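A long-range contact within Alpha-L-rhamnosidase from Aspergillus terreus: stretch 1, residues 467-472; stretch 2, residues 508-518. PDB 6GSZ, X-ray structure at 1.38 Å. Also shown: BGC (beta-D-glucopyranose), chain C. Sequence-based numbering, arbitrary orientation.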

# COMPACT_ATOMS: atom_id res chain seq x y z
N ARG A 467 2.15 -5.89 -12.22
CA ARG A 467 2.30 -4.81 -11.22
C ARG A 467 1.11 -3.86 -11.37
O ARG A 467 1.27 -2.65 -11.39
CB ARG A 467 3.67 -4.12 -11.28
CG ARG A 467 4.85 -4.99 -11.69
CD ARG A 467 6.13 -4.21 -11.71
NE ARG A 467 7.17 -4.95 -12.39
CZ ARG A 467 8.41 -4.51 -12.50
NH1 ARG A 467 8.77 -3.39 -11.92
NH2 ARG A 467 9.32 -5.20 -13.18
N LEU A 468 -0.11 -4.44 -11.40
CA LEU A 468 -1.32 -3.66 -11.62
C LEU A 468 -2.13 -3.63 -10.32
O LEU A 468 -1.96 -4.50 -9.41
CB LEU A 468 -2.16 -4.33 -12.71
CG LEU A 468 -1.43 -4.59 -14.03
CD1 LEU A 468 -2.31 -5.34 -15.00
CD2 LEU A 468 -0.88 -3.29 -14.66
N GLY A 469 -3.03 -2.65 -10.26
CA GLY A 469 -3.84 -2.48 -9.04
C GLY A 469 -5.02 -3.44 -8.96
O GLY A 469 -6.17 -3.03 -9.08
N TRP A 470 -4.70 -4.73 -8.88
CA TRP A 470 -5.73 -5.77 -8.88
C TRP A 470 -6.68 -5.65 -7.67
O TRP A 470 -6.28 -5.65 -6.50
CB TRP A 470 -5.09 -7.15 -8.96
CG TRP A 470 -4.71 -7.55 -10.36
CD1 TRP A 470 -3.48 -7.48 -10.94
CD2 TRP A 470 -5.59 -8.13 -11.33
NE1 TRP A 470 -3.55 -7.98 -12.21
CE2 TRP A 470 -4.83 -8.37 -12.49
CE3 TRP A 470 -6.94 -8.45 -11.32
CZ2 TRP A 470 -5.39 -8.95 -13.62
CZ3 TRP A 470 -7.51 -9.01 -12.43
CH2 TRP A 470 -6.73 -9.24 -13.59
N THR A 471 -7.96 -5.52 -7.99
CA THR A 471 -8.99 -5.19 -7.00
C THR A 471 -9.23 -6.32 -5.99
O THR A 471 -9.38 -6.08 -4.81
CB THR A 471 -10.25 -4.76 -7.76
OG1 THR A 471 -10.63 -5.73 -8.74
CG2 THR A 471 -10.04 -3.41 -8.40
N GLY A 472 -9.31 -7.57 -6.46
CA GLY A 472 -9.62 -8.64 -5.55
C GLY A 472 -8.52 -8.84 -4.52
O GLY A 472 -8.78 -9.12 -3.34
N SER A 508 -19.80 -0.67 -12.93
CA SER A 508 -18.97 -1.81 -12.63
C SER A 508 -17.53 -1.33 -12.37
O SER A 508 -17.08 -0.33 -12.88
CB SER A 508 -19.02 -2.79 -13.80
OG SER A 508 -18.34 -3.97 -13.45
N LEU A 509 -16.78 -2.07 -11.58
CA LEU A 509 -15.39 -1.75 -11.29
C LEU A 509 -14.49 -2.51 -12.25
O LEU A 509 -14.57 -3.73 -12.38
CB LEU A 509 -15.09 -2.13 -9.84
CG LEU A 509 -13.75 -1.67 -9.30
CD1 LEU A 509 -13.70 -0.14 -9.20
CD2 LEU A 509 -13.47 -2.33 -7.96
N PRO A 510 -13.59 -1.82 -12.98
CA PRO A 510 -12.58 -2.52 -13.77
C PRO A 510 -11.76 -3.45 -12.87
O PRO A 510 -11.65 -3.24 -11.68
CB PRO A 510 -11.72 -1.42 -14.37
CG PRO A 510 -12.65 -0.25 -14.40
CD PRO A 510 -13.49 -0.36 -13.14
N TYR A 511 -11.19 -4.49 -13.46
CA TYR A 511 -10.41 -5.46 -12.70
C TYR A 511 -9.20 -4.85 -12.00
O TYR A 511 -8.83 -5.27 -10.91
CB TYR A 511 -10.01 -6.66 -13.56
CG TYR A 511 -11.18 -7.41 -14.15
CD1 TYR A 511 -12.45 -7.38 -13.59
CD2 TYR A 511 -10.95 -8.23 -15.24
CE1 TYR A 511 -13.49 -8.05 -14.22
CE2 TYR A 511 -11.98 -8.92 -15.84
CZ TYR A 511 -13.26 -8.84 -15.33
OH TYR A 511 -14.29 -9.50 -15.94
N VAL A 512 -8.53 -3.92 -12.69
CA VAL A 512 -7.38 -3.24 -12.12
C VAL A 512 -7.59 -1.73 -12.14
O VAL A 512 -8.28 -1.21 -13.01
CB VAL A 512 -6.05 -3.58 -12.82
CG1 VAL A 512 -5.87 -5.09 -12.90
CG2 VAL A 512 -5.89 -2.98 -14.22
N ILE A 513 -7.02 -1.08 -11.12
CA ILE A 513 -7.11 0.36 -10.94
C ILE A 513 -5.73 0.88 -10.62
O ILE A 513 -5.09 0.46 -9.64
CB ILE A 513 -8.02 0.72 -9.76
CG1 ILE A 513 -9.42 0.12 -9.88
CG2 ILE A 513 -8.06 2.21 -9.52
CD1 ILE A 513 -10.31 0.68 -11.01
N PRO A 514 -5.18 1.84 -11.40
CA PRO A 514 -5.79 2.44 -12.61
C PRO A 514 -6.07 1.42 -13.73
O PRO A 514 -5.39 0.38 -13.83
CB PRO A 514 -4.69 3.39 -13.09
CG PRO A 514 -3.96 3.80 -11.79
CD PRO A 514 -3.92 2.49 -11.02
N ASN A 515 -7.14 1.71 -14.47
CA ASN A 515 -7.63 0.77 -15.45
C ASN A 515 -6.90 0.98 -16.80
O ASN A 515 -7.18 1.95 -17.49
CB ASN A 515 -9.13 0.94 -15.62
CG ASN A 515 -9.69 0.08 -16.74
OD1 ASN A 515 -9.13 -0.98 -17.00
ND2 ASN A 515 -10.84 0.52 -17.29
N ILE A 516 -6.10 -0.01 -17.20
CA ILE A 516 -5.38 0.02 -18.47
C ILE A 516 -6.11 -0.80 -19.53
O ILE A 516 -5.61 -0.91 -20.63
CB ILE A 516 -3.94 -0.48 -18.31
CG1 ILE A 516 -3.86 -1.91 -17.75
CG2 ILE A 516 -3.18 0.52 -17.49
CD1 ILE A 516 -2.58 -2.66 -17.99
N HIS A 517 -7.24 -1.44 -19.19
CA HIS A 517 -7.88 -2.46 -20.03
C HIS A 517 -9.15 -1.98 -20.75
O HIS A 517 -9.77 -2.79 -21.49
CB HIS A 517 -8.23 -3.71 -19.20
CG HIS A 517 -7.02 -4.41 -18.66
ND1 HIS A 517 -6.96 -4.93 -17.40
CD2 HIS A 517 -5.82 -4.69 -19.23
CE1 HIS A 517 -5.75 -5.49 -17.20
NE2 HIS A 517 -5.04 -5.34 -18.31
N GLY A 518 -9.55 -0.72 -20.60
CA GLY A 518 -10.74 -0.23 -21.34
C GLY A 518 -12.05 -0.68 -20.69
O GLY A 518 -12.06 -0.92 -19.49
C2 BGC C . -3.84 -11.19 -9.52
C3 BGC C . -5.22 -11.79 -9.57
C4 BGC C . -5.85 -11.94 -10.94
C5 BGC C . -4.84 -12.59 -11.74
C6 BGC C . -5.49 -12.80 -13.10
C1 BGC C . -2.95 -11.86 -10.55
O1 BGC C . -1.63 -11.38 -10.39
O2 BGC C . -3.16 -11.61 -8.36
O3 BGC C . -6.03 -10.92 -8.99
O4 BGC C . -7.11 -12.65 -11.00
O5 BGC C . -3.56 -11.89 -11.84
O6 BGC C . -4.50 -13.31 -14.00
O HOH W 1 -3.29 -0.83 -12.46
O HOH W 2 -13.03 -5.39 -10.28

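The two stretches meet through a single beta bridge between Trp 470 and Val 512, whose CA atoms lie 4.4 Å apart, and side chains close the contact around it. Arg 467 takes no part; its guanidinium group is hydrogen-bonded elsewhere in the structure.

Leu 468 points toward stretch 2 and suits an apolar pocket: its CB packs 3.8 Å from CG1 of Val 512, and its CD2 lies 3.8 Å from CD1 of Ile 516. Its CD1 also reaches the imidazole of His 517, 4.1 Å from CE1.

Gly 469 brings the backbones close together. A CB here would sit 1.8 Å from O of Ile 513, a clash, so the missing side chain allows this approach. Its O accepts a hydrogen bond from N of Ile 513 (2.9 Å), and its CA makes a CA-H...O contact with O of Ile 513 (3.3 Å). Water 1 accepts from N of Gly 469 (2.9 Å) and donates to O of Pro 514 (2.8 Å).

The CA-to-CB bond of Trp 470 points away, yet the broad indole returns to the partner. CG1 of Val 512 lies over one face, 3.5 Å from the centroid of the five-membered ring, a CH-pi contact between a methyl group and the pi cloud. The opposite face receives the glucose, with C4 of BGC over it, a familiar way for an aromatic ring to meet a sugar.

Thr 471, which begins a helix, combines polar and apolar contacts. Both its N (3.1 Å) and its OG1 (2.9 Å) donate to O of Tyr 511, while its CG2 packs 3.6 Å from CD2 of Leu 509. Water 2 donates to OG1 of Thr 471 and to O of Pro 510, each at 2.9 Å, so the hydroxyl both gives and receives. Gly 472 makes no contact with stretch 2.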